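Local coordinates for terminal oxygenase component of carbazole 1,9a-dioxygenase (Nocardioides aromaticivorans, PDB 3GCF), which catalyses, as the terminal oxygenase of a Rieske non-heme iron system, the dioxygenation of carbazole, probably with electrons supplied by a ferredoxin, at residues A205-Q219 against L230-A243. Sequence-based numbering, arbitrary orientation.
Sequences AFPYGFVPADRDAMQ and LDRLSENYMPVFEA
Asp214 OD1 is gripped by two donors: Asp216 N takes its anti lone pair at 2.7 Å, closing an Asx turn, and Asn236 ND2 adds a weak bond at 3.1 Å. Asn236 ND2 binds Asp214 OD2 better, at 2.9 Å on the syn side, with the amide turned 89° from the carboxylate. The arrangement illustrates how a loop can be pinned between two strand pairings. Beside it, the Tyr237 ring is clamped on both faces, Leu233 CD2 lying over its centre and Pro212 CA over the other face; Ala217 CB reaches Tyr237 CE1 at 3.5 Å. Replacing this tyrosine by an alanine is likely to open a gap between Pro212 and Leu233 and deprive Ala217 of its aromatic neighbour. With CG beside its backbone N (chi1 -69°), Phe210 offers a face to Leu233 CD1, and farther along Pro207 CB sits over the Phe241 ring. In this catalytic domain the Phe206 side chain lies about 4 Å from that of the iron ligand His193. Thr115 of a second subunit packs on Val211 and Val240. Strand 209-212 edges the three-stranded antiparallel sheet continued by 237-245 and 248-252, whereas Gln219 and Leu230 pair within the hairpin forming one edge of the seven-stranded sheet, where Met218 touches helix 364-376.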
loop_
_atom_site.group_PDB
_atom_site.type_symbol
_atom_site.label_atom_id
_atom_site.label_comp_id
_atom_site.label_asym_id
_atom_site.label_seq_id
_atom_site.Cartn_x
_atom_site.Cartn_y
_atom_site.Cartn_z
ATOM N N ALA A 205 -18.292 -4.989 39.444
ATOM C CA ALA A 205 -18.370 -6.424 39.676
ATOM C C ALA A 205 -18.515 -6.794 38.208
ATOM O O ALA A 205 -19.606 -6.706 37.647
ATOM C CB ALA A 205 -19.637 -6.787 40.448
ATOM N N PHE A 206 -17.411 -7.170 37.573
ATOM C CA PHE A 206 -17.452 -7.464 36.147
ATOM C C PHE A 206 -17.093 -8.902 35.826
ATOM O O PHE A 206 -15.971 -9.342 36.075
ATOM C CB PHE A 206 -16.508 -6.505 35.417
ATOM C CG PHE A 206 -16.843 -6.309 33.973
ATOM C CD1 PHE A 206 -18.034 -5.693 33.600
ATOM C CD2 PHE A 206 -15.967 -6.733 32.980
ATOM C CE1 PHE A 206 -18.346 -5.501 32.258
ATOM C CE2 PHE A 206 -16.273 -6.544 31.633
ATOM C CZ PHE A 206 -17.461 -5.927 31.274
ATOM N N PRO A 207 -18.039 -9.650 35.243
ATOM C CA PRO A 207 -17.799 -11.051 34.897
ATOM C C PRO A 207 -16.963 -11.236 33.633
ATOM O O PRO A 207 -16.747 -10.289 32.878
ATOM C CB PRO A 207 -19.209 -11.604 34.751
ATOM C CG PRO A 207 -19.932 -10.457 34.116
ATOM C CD PRO A 207 -19.418 -9.250 34.899
ATOM N N TYR A 208 -16.487 -12.461 33.420
ATOM C CA TYR A 208 -15.695 -12.784 32.243
ATOM C C TYR A 208 -16.617 -13.040 31.055
ATOM O O TYR A 208 -16.177 -13.076 29.905
ATOM C CB TYR A 208 -14.831 -14.024 32.497
ATOM C CG TYR A 208 -13.773 -13.824 33.555
ATOM C CD1 TYR A 208 -13.035 -12.643 33.612
ATOM C CD2 TYR A 208 -13.493 -14.820 34.488
ATOM C CE1 TYR A 208 -12.045 -12.453 34.569
ATOM C CE2 TYR A 208 -12.500 -14.639 35.457
ATOM C CZ TYR A 208 -11.783 -13.449 35.489
ATOM O OH TYR A 208 -10.821 -13.239 36.450
ATOM N N GLY A 209 -17.902 -13.223 31.347
ATOM C CA GLY A 209 -18.874 -13.466 30.299
ATOM C C GLY A 209 -20.277 -13.707 30.828
ATOM O O GLY A 209 -20.468 -13.946 32.020
ATOM N N PHE A 210 -21.260 -13.622 29.935
ATOM C CA PHE A 210 -22.660 -13.862 30.278
ATOM C C PHE A 210 -23.132 -15.001 29.381
ATOM O O PHE A 210 -23.021 -14.918 28.160
ATOM C CB PHE A 210 -23.521 -12.631 29.989
ATOM C CG PHE A 210 -23.249 -11.465 30.892
ATOM C CD1 PHE A 210 -23.839 -11.390 32.153
ATOM C CD2 PHE A 210 -22.421 -10.428 30.475
ATOM C CE1 PHE A 210 -23.611 -10.297 32.984
ATOM C CE2 PHE A 210 -22.185 -9.330 31.298
ATOM C CZ PHE A 210 -22.784 -9.264 32.557
ATOM N N VAL A 211 -23.669 -16.054 29.984
ATOM C CA VAL A 211 -24.153 -17.201 29.227
ATOM C C VAL A 211 -25.674 -17.314 29.351
ATOM O O VAL A 211 -26.209 -17.296 30.461
ATOM C CB VAL A 211 -23.507 -18.503 29.748
ATOM C CG1 VAL A 211 -24.031 -19.704 28.967
ATOM C CG2 VAL A 211 -21.989 -18.406 29.623
ATOM N N PRO A 212 -26.389 -17.417 28.211
ATOM C CA PRO A 212 -27.852 -17.534 28.217
ATOM C C PRO A 212 -28.261 -18.657 29.169
ATOM O O PRO A 212 -27.768 -19.777 29.047
ATOM C CB PRO A 212 -28.179 -17.866 26.763
ATOM C CG PRO A 212 -27.074 -17.175 26.003
ATOM C CD PRO A 212 -25.859 -17.485 26.833
ATOM N N ALA A 213 -29.158 -18.354 30.105
ATOM C CA ALA A 213 -29.603 -19.337 31.090
ATOM C C ALA A 213 -30.941 -19.991 30.754
ATOM O O ALA A 213 -31.283 -21.037 31.309
ATOM C CB ALA A 213 -29.680 -18.684 32.473
ATOM N N ASP A 214 -31.698 -19.375 29.855
ATOM C CA ASP A 214 -32.997 -19.905 29.465
ATOM C C ASP A 214 -33.410 -19.404 28.084
ATOM O O ASP A 214 -32.695 -18.627 27.451
ATOM C CB ASP A 214 -34.060 -19.519 30.502
ATOM C CG ASP A 214 -34.210 -18.019 30.649
ATOM O OD1 ASP A 214 -34.586 -17.363 29.658
ATOM O OD2 ASP A 214 -33.952 -17.492 31.750
ATOM N N ARG A 215 -34.584 -19.846 27.645
ATOM C CA ARG A 215 -35.129 -19.506 26.336
ATOM C C ARG A 215 -35.568 -18.048 26.154
ATOM O O ARG A 215 -35.757 -17.602 25.027
ATOM C CB ARG A 215 -36.308 -20.439 26.037
ATOM C CG ARG A 215 -36.645 -20.599 24.568
ATOM C CD ARG A 215 -37.793 -21.591 24.381
ATOM N NE ARG A 215 -37.513 -22.891 24.993
ATOM C CZ ARG A 215 -36.540 -23.714 24.607
ATOM N NH1 ARG A 215 -35.740 -23.382 23.600
ATOM N NH2 ARG A 215 -36.365 -24.874 25.232
ATOM N N ASP A 216 -35.744 -17.311 27.246
ATOM C CA ASP A 216 -36.157 -15.911 27.151
ATOM C C ASP A 216 -34.977 -14.957 27.310
ATOM O O ASP A 216 -35.161 -13.752 27.521
ATOM C CB ASP A 216 -37.199 -15.575 28.223
ATOM C CG ASP A 216 -38.475 -16.365 28.062
ATOM O OD1 ASP A 216 -38.958 -16.491 26.920
ATOM O OD2 ASP A 216 -39.001 -16.850 29.084
ATOM N N ALA A 217 -33.766 -15.497 27.220
ATOM C CA ALA A 217 -32.568 -14.687 27.365
ATOM C C ALA A 217 -32.516 -13.587 26.305
ATOM O O ALA A 217 -32.096 -12.464 26.590
ATOM C CB ALA A 217 -31.318 -15.576 27.271
ATOM N N MET A 218 -32.960 -13.911 25.094
ATOM C CA MET A 218 -32.945 -12.964 23.980
ATOM C C MET A 218 -34.339 -12.694 23.426
ATOM O O MET A 218 -35.117 -13.622 23.192
ATOM C CB MET A 218 -32.059 -13.507 22.854
ATOM C CG MET A 218 -30.637 -13.853 23.282
ATOM S SD MET A 218 -29.869 -15.052 22.161
ATOM C CE MET A 218 -28.984 -16.069 23.286
ATOM N N GLN A 219 -34.655 -11.423 23.213
ATOM C CA GLN A 219 -35.955 -11.066 22.671
ATOM C C GLN A 219 -35.810 -10.236 21.402
ATOM O O GLN A 219 -35.063 -9.260 21.363
ATOM C CB GLN A 219 -36.781 -10.291 23.698
ATOM C CG GLN A 219 -38.258 -10.227 23.320
ATOM C CD GLN A 219 -39.114 -9.576 24.380
ATOM O OE1 GLN A 219 -39.010 -9.901 25.562
ATOM N NE2 GLN A 219 -39.979 -8.660 23.961
ATOM N N LEU A 230 -32.697 -7.846 22.038
ATOM C CA LEU A 230 -32.342 -7.488 23.402
ATOM C C LEU A 230 -31.909 -8.688 24.235
ATOM O O LEU A 230 -32.590 -9.718 24.261
ATOM C CB LEU A 230 -33.533 -6.798 24.071
ATOM C CG LEU A 230 -33.478 -6.271 25.514
ATOM C CD1 LEU A 230 -33.471 -7.415 26.493
ATOM C CD2 LEU A 230 -32.269 -5.399 25.697
ATOM N N ASP A 231 -30.768 -8.546 24.910
ATOM C CA ASP A 231 -30.243 -9.593 25.787
ATOM C C ASP A 231 -30.576 -9.187 27.227
ATOM O O ASP A 231 -30.138 -8.139 27.698
ATOM C CB ASP A 231 -28.716 -9.722 25.661
ATOM C CG ASP A 231 -28.268 -10.295 24.329
ATOM O OD1 ASP A 231 -29.121 -10.744 23.531
ATOM O OD2 ASP A 231 -27.041 -10.299 24.086
ATOM N N ARG A 232 -31.355 -10.007 27.923
ATOM C CA ARG A 232 -31.719 -9.708 29.308
ATOM C C ARG A 232 -30.656 -10.285 30.240
ATOM O O ARG A 232 -30.900 -11.251 30.964
ATOM C CB ARG A 232 -33.092 -10.304 29.627
ATOM C CG ARG A 232 -34.227 -9.675 28.837
ATOM C CD ARG A 232 -35.574 -9.972 29.481
ATOM N NE ARG A 232 -36.485 -8.838 29.339
ATOM C CZ ARG A 232 -37.245 -8.619 28.274
ATOM N NH1 ARG A 232 -37.210 -9.469 27.257
ATOM N NH2 ARG A 232 -38.020 -7.542 28.218
ATOM N N LEU A 233 -29.476 -9.675 30.219
ATOM C CA LEU A 233 -28.344 -10.140 31.011
ATOM C C LEU A 233 -28.580 -10.331 32.511
ATOM O O LEU A 233 -28.165 -11.341 33.078
ATOM C CB LEU A 233 -27.145 -9.207 30.800
ATOM C CG LEU A 233 -26.652 -9.011 29.355
ATOM C CD1 LEU A 233 -25.444 -8.089 29.358
ATOM C CD2 LEU A 233 -26.293 -10.350 28.724
ATOM N N SER A 234 -29.246 -9.375 33.149
ATOM C CA SER A 234 -29.484 -9.446 34.589
ATOM C C SER A 234 -30.584 -10.399 35.032
ATOM O O SER A 234 -30.672 -10.732 36.215
ATOM C CB SER A 234 -29.810 -8.059 35.134
ATOM O OG SER A 234 -31.012 -7.582 34.555
ATOM N N GLU A 235 -31.426 -10.837 34.110
ATOM C CA GLU A 235 -32.507 -11.727 34.499
ATOM C C GLU A 235 -32.470 -13.102 33.856
ATOM O O GLU A 235 -32.898 -14.076 34.465
ATOM C CB GLU A 235 -33.856 -11.088 34.179
ATOM C CG GLU A 235 -34.105 -9.772 34.867
ATOM C CD GLU A 235 -35.389 -9.130 34.399
ATOM O OE1 GLU A 235 -35.510 -8.868 33.178
ATOM O OE2 GLU A 235 -36.275 -8.892 35.248
ATOM N N ASN A 236 -31.963 -13.194 32.634
ATOM C CA ASN A 236 -31.966 -14.479 31.966
ATOM C C ASN A 236 -30.626 -15.024 31.522
ATOM O O ASN A 236 -30.560 -15.868 30.634
ATOM C CB ASN A 236 -32.942 -14.423 30.793
ATOM C CG ASN A 236 -34.330 -13.962 31.226
ATOM O OD1 ASN A 236 -34.596 -12.764 31.337
ATOM N ND2 ASN A 236 -35.207 -14.917 31.506
ATOM N N TYR A 237 -29.561 -14.544 32.153
ATOM C CA TYR A 237 -28.215 -15.001 31.844
ATOM C C TYR A 237 -27.487 -15.394 33.120
ATOM O O TYR A 237 -27.869 -15.010 34.225
ATOM C CB TYR A 237 -27.389 -13.903 31.159
ATOM C CG TYR A 237 -27.569 -13.780 29.664
ATOM C CD1 TYR A 237 -28.735 -13.246 29.118
ATOM C CD2 TYR A 237 -26.540 -14.145 28.793
ATOM C CE1 TYR A 237 -28.865 -13.069 27.733
ATOM C CE2 TYR A 237 -26.660 -13.973 27.417
ATOM C CZ TYR A 237 -27.821 -13.431 26.892
ATOM O OH TYR A 237 -27.918 -13.220 25.532
ATOM N N MET A 238 -26.424 -16.162 32.949
ATOM C CA MET A 238 -25.599 -16.573 34.065
ATOM C C MET A 238 -24.261 -15.882 33.864
ATOM O O MET A 238 -23.603 -16.080 32.843
ATOM C CB MET A 238 -25.391 -18.082 34.048
ATOM C CG MET A 238 -24.367 -18.565 35.058
ATOM S SD MET A 238 -24.915 -18.316 36.767
ATOM C CE MET A 238 -26.111 -19.638 36.885
ATOM N N PRO A 239 -23.853 -15.033 34.817
ATOM C CA PRO A 239 -22.561 -14.362 34.650
ATOM C C PRO A 239 -21.454 -15.307 35.126
ATOM O O PRO A 239 -21.656 -16.077 36.058
ATOM C CB PRO A 239 -22.702 -13.129 35.537
ATOM C CG PRO A 239 -23.532 -13.644 36.681
ATOM C CD PRO A 239 -24.580 -14.518 35.994
ATOM N N VAL A 240 -20.297 -15.259 34.477
ATOM C CA VAL A 240 -19.174 -16.113 34.849
ATOM C C VAL A 240 -18.078 -15.263 35.488
ATOM O O VAL A 240 -17.443 -14.449 34.815
ATOM C CB VAL A 240 -18.592 -16.824 33.616
ATOM C CG1 VAL A 240 -17.401 -17.690 34.021
ATOM C CG2 VAL A 240 -19.666 -17.669 32.960
ATOM N N PHE A 241 -17.859 -15.458 36.785
ATOM C CA PHE A 241 -16.862 -14.693 37.525
ATOM C C PHE A 241 -15.566 -15.444 37.776
ATOM O O PHE A 241 -14.621 -14.879 38.322
ATOM C CB PHE A 241 -17.448 -14.221 38.856
ATOM C CG PHE A 241 -18.439 -13.100 38.717
ATOM C CD1 PHE A 241 -18.010 -11.807 38.421
ATOM C CD2 PHE A 241 -19.803 -13.336 38.869
ATOM C CE1 PHE A 241 -18.933 -10.761 38.282
ATOM C CE2 PHE A 241 -20.730 -12.300 38.732
ATOM C CZ PHE A 241 -20.296 -11.012 38.438
ATOM N N GLU A 242 -15.532 -16.713 37.379
ATOM C CA GLU A 242 -14.346 -17.560 37.525
ATOM C C GLU A 242 -14.027 -18.221 36.192
ATOM O O GLU A 242 -14.921 -18.507 35.399
ATOM C CB GLU A 242 -14.567 -18.685 38.546
ATOM C CG GLU A 242 -14.544 -18.285 40.008
ATOM C CD GLU A 242 -14.377 -19.489 40.938
ATOM O OE1 GLU A 242 -15.108 -20.492 40.769
ATOM O OE2 GLU A 242 -13.515 -19.432 41.843
ATOM N N ALA A 243 -12.750 -18.467 35.947
ATOM C CA ALA A 243 -12.339 -19.141 34.734
ATOM C C ALA A 243 -11.668 -20.418 35.216
ATOM O O ALA A 243 -10.738 -20.370 36.027
ATOM C CB ALA A 243 -11.353 -18.283 33.951
#